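Local coordinates for putative enoyl-CoA hydratase/isomerase (Mycobacterium abscessus, PDB 3RSI) that belongs to the crotonase-like family and probably hydrates or isomerises enoyl-CoA thioesters in lipid metabolism, at the interface of chains A and B. Numbering follows the deposited sequence. Chains: chain A/B, Putative enoyl-CoA hydratase/isomerase.

Contact 1: the interface of chains A and B. Residues chain A 219, 222, 230, 234; chain B 146-152.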
# COMPACT_ATOMS: atom_id res chain seq x y z
N ILE A 219 -7.79 3.35 13.49
CA ILE A 219 -7.13 2.83 12.30
C ILE A 219 -8.19 2.50 11.25
O ILE A 219 -8.10 2.96 10.12
CB ILE A 219 -6.25 1.60 12.61
CG1 ILE A 219 -5.10 1.98 13.54
CG2 ILE A 219 -5.69 0.99 11.31
CD1 ILE A 219 -4.49 0.80 14.30
N SER A 222 -10.82 5.78 10.28
CA SER A 222 -10.14 6.82 9.50
C SER A 222 -9.91 6.37 8.05
O SER A 222 -9.93 7.19 7.13
CB SER A 222 -8.82 7.24 10.19
OG SER A 222 -7.84 6.21 10.19
N ALA A 230 -10.09 12.35 8.53
CA ALA A 230 -9.46 11.19 9.15
C ALA A 230 -8.79 11.54 10.48
O ALA A 230 -8.94 10.83 11.47
CB ALA A 230 -8.43 10.57 8.19
N GLU A 234 -9.47 10.35 14.34
CA GLU A 234 -8.36 9.93 15.20
C GLU A 234 -8.31 10.70 16.54
O GLU A 234 -8.11 10.11 17.60
CB GLU A 234 -7.05 10.10 14.44
CG GLU A 234 -5.80 9.75 15.19
CD GLU A 234 -4.56 9.95 14.33
OE1 GLU A 234 -4.20 11.12 14.06
OE2 GLU A 234 -3.94 8.93 13.93
N PRO B 146 -0.73 6.01 19.53
CA PRO B 146 0.01 6.92 18.65
C PRO B 146 -0.97 7.80 17.83
O PRO B 146 -1.27 7.51 16.65
CB PRO B 146 0.81 5.98 17.78
CG PRO B 146 -0.03 4.78 17.67
CD PRO B 146 -0.83 4.67 18.96
N GLY B 147 -1.44 8.85 18.49
CA GLY B 147 -2.46 9.75 17.94
C GLY B 147 -1.89 11.00 17.29
O GLY B 147 -2.60 11.98 17.11
N ALA B 148 -0.62 10.97 16.93
CA ALA B 148 -0.01 12.04 16.13
C ALA B 148 0.02 11.64 14.65
O ALA B 148 1.03 11.81 13.96
CB ALA B 148 1.38 12.39 16.66
N GLY B 149 -1.09 11.09 14.17
CA GLY B 149 -1.26 10.77 12.76
C GLY B 149 -1.07 9.32 12.34
O GLY B 149 -1.45 8.96 11.23
N SER B 150 -0.48 8.50 13.22
CA SER B 150 -0.08 7.12 12.85
C SER B 150 -1.27 6.22 12.54
O SER B 150 -1.19 5.37 11.65
CB SER B 150 0.78 6.46 13.93
OG SER B 150 2.04 7.12 14.07
N MET B 151 -2.36 6.43 13.27
CA MET B 151 -3.53 5.57 13.09
C MET B 151 -4.24 5.87 11.77
O MET B 151 -4.73 4.97 11.13
CB MET B 151 -4.45 5.66 14.30
CG MET B 151 -3.77 5.11 15.56
SD MET B 151 -4.74 5.16 17.08
CE MET B 151 -4.63 6.90 17.47
N VAL B 152 -4.24 7.13 11.36
CA VAL B 152 -4.68 7.54 10.01
C VAL B 152 -3.71 7.04 8.92
O VAL B 152 -4.12 6.40 7.94
CB VAL B 152 -4.78 9.07 9.93
CG1 VAL B 152 -4.98 9.56 8.48
CG2 VAL B 152 -5.91 9.59 10.85

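Contact 2: the interface of chains A and B. Residues chain A 125-126, 185, 200, 204; chain B 161, 164-165, 168-169.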
# COMPACT_ATOMS: atom_id res chain seq x y z
N ASP A 125 -6.26 -8.68 11.81
CA ASP A 125 -5.33 -7.59 12.05
C ASP A 125 -3.87 -7.99 11.90
O ASP A 125 -3.09 -7.27 11.27
CB ASP A 125 -5.55 -7.03 13.44
CG ASP A 125 -6.97 -6.56 13.65
OD1 ASP A 125 -7.37 -5.69 12.87
OD2 ASP A 125 -7.66 -7.05 14.58
N ILE A 126 -3.53 -9.13 12.51
CA ILE A 126 -2.16 -9.60 12.63
C ILE A 126 -2.15 -11.03 12.09
O ILE A 126 -3.08 -11.80 12.37
CB ILE A 126 -1.66 -9.53 14.11
CG1 ILE A 126 -1.59 -8.06 14.56
CG2 ILE A 126 -0.27 -10.22 14.30
CD1 ILE A 126 -1.59 -7.86 16.07
N GLY A 185 2.25 -10.94 8.13
CA GLY A 185 3.29 -10.28 8.87
C GLY A 185 4.45 -11.14 9.31
O GLY A 185 5.50 -10.61 9.68
N LEU A 200 2.04 -13.47 20.30
CA LEU A 200 1.61 -12.12 19.92
C LEU A 200 0.38 -11.72 20.74
O LEU A 200 0.29 -10.59 21.21
CB LEU A 200 1.29 -12.05 18.42
CG LEU A 200 2.49 -12.14 17.47
CD1 LEU A 200 2.11 -12.54 16.00
CD2 LEU A 200 3.28 -10.84 17.49
N ILE A 204 -0.35 -8.46 23.33
CA ILE A 204 -1.53 -7.62 23.19
C ILE A 204 -2.33 -7.55 24.49
O ILE A 204 -2.73 -6.47 24.92
CB ILE A 204 -2.43 -8.09 22.00
CG1 ILE A 204 -1.71 -7.85 20.67
CG2 ILE A 204 -3.78 -7.34 22.01
CD1 ILE A 204 -2.33 -8.55 19.48
N THR B 161 -1.47 -5.16 7.42
CA THR B 161 -1.27 -6.08 8.55
C THR B 161 -0.08 -5.70 9.42
O THR B 161 -0.14 -5.88 10.64
CB THR B 161 -1.22 -7.57 8.14
OG1 THR B 161 -1.32 -8.39 9.32
CG2 THR B 161 0.05 -7.93 7.36
N MET B 164 -1.08 -2.48 11.44
CA MET B 164 -1.93 -2.93 12.55
C MET B 164 -1.10 -3.57 13.65
O MET B 164 -1.30 -3.27 14.82
CB MET B 164 -2.94 -3.96 12.08
CG MET B 164 -4.18 -3.38 11.57
SD MET B 164 -5.15 -2.62 12.88
CE MET B 164 -6.66 -2.46 11.89
N GLU B 165 -0.19 -4.47 13.26
CA GLU B 165 0.64 -5.16 14.22
C GLU B 165 1.48 -4.19 15.04
O GLU B 165 1.54 -4.31 16.26
CB GLU B 165 1.54 -6.19 13.52
CG GLU B 165 2.41 -6.95 14.50
CD GLU B 165 3.15 -8.09 13.90
OE1 GLU B 165 3.06 -8.30 12.66
OE2 GLU B 165 3.84 -8.78 14.67
N LEU B 168 -1.02 -2.13 17.46
CA LEU B 168 -1.72 -2.92 18.47
C LEU B 168 -0.77 -3.70 19.40
O LEU B 168 -1.12 -3.91 20.55
CB LEU B 168 -2.75 -3.85 17.81
CG LEU B 168 -3.78 -3.18 16.90
CD1 LEU B 168 -4.73 -4.25 16.37
CD2 LEU B 168 -4.55 -2.02 17.60
N THR B 169 0.40 -4.15 18.93
CA THR B 169 1.36 -4.83 19.81
C THR B 169 2.32 -3.84 20.47
O THR B 169 2.77 -4.04 21.61
CB THR B 169 2.20 -5.92 19.09
OG1 THR B 169 3.11 -5.32 18.18
CG2 THR B 169 1.30 -6.91 18.35

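Contact 1: the interface of chains A and B
Helix 227-242 of chain A, carrying A:Glu234, faces the N-terminal turn of chain B helix 150-157, which begins after a loop that turns at B:Gly149 with a positive phi of 101° and presents the amides of B:Met151 and B:Val152 to the acid. This is an interface between two copies of the protein, probably one of those within a crotonase-type trimer. A:Glu234 has CG anti to the backbone N (chi1 178°) and the chain extended beyond it, which carries the acid across to the helix N-terminus of chain B. Its carboxylate oxygen OE2 accepts a hydrogen bond from the amide N of B:Val152 at 3.2 Å. The donor lies above the carboxylate plane, 47° out of it. A weak, bent hydrogen bond reaches the same OE2 from the amide N of B:Met151 at 3.0 Å. OE2 thus caps the helix N-terminus mainly through the B:Val152 amide, with weak help from B:Met151, and the positive end of the helix dipole would be expected to favour the charged carboxylate. The other oxygen, OE1, lies close to B:Gly149, but the N-H of that residue is turned away from it; this proximity is a contact and not a hydrogen bond.

Methyl and methylene groups pack around the polar grip. B:Met151 crosses A:Glu234 obliquely; its chain bends near the sulfur, bringing the terminal methyl CE to 3.8 Å from A:Glu234 CG. Nearer the backbone, B:Met151 CB meets CG1 of A:Ile219 at 3.8 Å, the two side chains crossing at about a right angle. B:Val152 sets its two methyls against both chain A helices: CG1 touches A:Ala230 CB at 3.6 Å, while CG2 lies against the carbonyl of A:Ala230, A:Ser222 CB and the aliphatic stem of A:Glu234. Helices 209-222 and 227-242 therefore flank the same turn. The hydroxyl OG of A:Ser222, weakly bonded to its own chain's A:Ile219 O, lies 3.4 Å from B:Val152 CA.

Contact 2: the interface of chains A and B
Helix 160-169 of chain B packs against the start of strand 126-130 of chain A, the loop residue A:Asp125 just before it, and helix 193-205. A:Ile126 is the central apolar group. Its CG1 branch lies over the helix backbone, 3.7 Å from B:Glu165 CA, and its tip CD1 continues to the methyl CG2 of B:Thr169 at 3.8 Å. That methyl also receives A:Ile204 CG1 at 3.9 Å, and faces the notch between the tips of A:Ile126 and A:Ile204. B:Thr169 can offer its methyl because its hydroxyl OG1 turns back between the backbone N and the carbonyl carbon (chi1 70°) and is bonded at 2.7 Å to the carbonyl O of B:Glu165, one turn earlier.

At the other end of the helix, the hydroxyl OG1 of B:Thr161 donates a hydrogen bond of 2.9 Å to the carbonyl O of A:Asp125, from above the carbonyl plane. The anti position of OG1 relative to the backbone N directs it across the interface. The CE methyl of B:Met164 comes within 3.5 Å of A:Asp125 OD1. B:Glu165, extended, crosses A:Ile126 at about a right angle and runs on to A:Leu200, whose CD2 lies 3.5 Å from the carboxylate OE2. In the fold, chain B helix 160-169 lies across the junction between strand 126-130 of chain A's crotonase fold and its helix 193-205.

The C-alpha centres of contact 1 and contact 2 are about 16 Å apart on the same A-B interface, and they have no residue in common. Chain B supplies successive helices, 150-157 to contact 1 and 160-169 to contact 2, separated by a short connection. Chain A answers with helices 209-222 and 227-242 at the first, and at the second with strand 126-130 and helix 193-205, which precedes helix 209-222 in sequence. The deposited assembly holds three copies, and crotonase-family enzymes commonly form trimers, so subunits are probably held together by both a helix-capping acid and a mainly apolar patch with a threonine bond at one end.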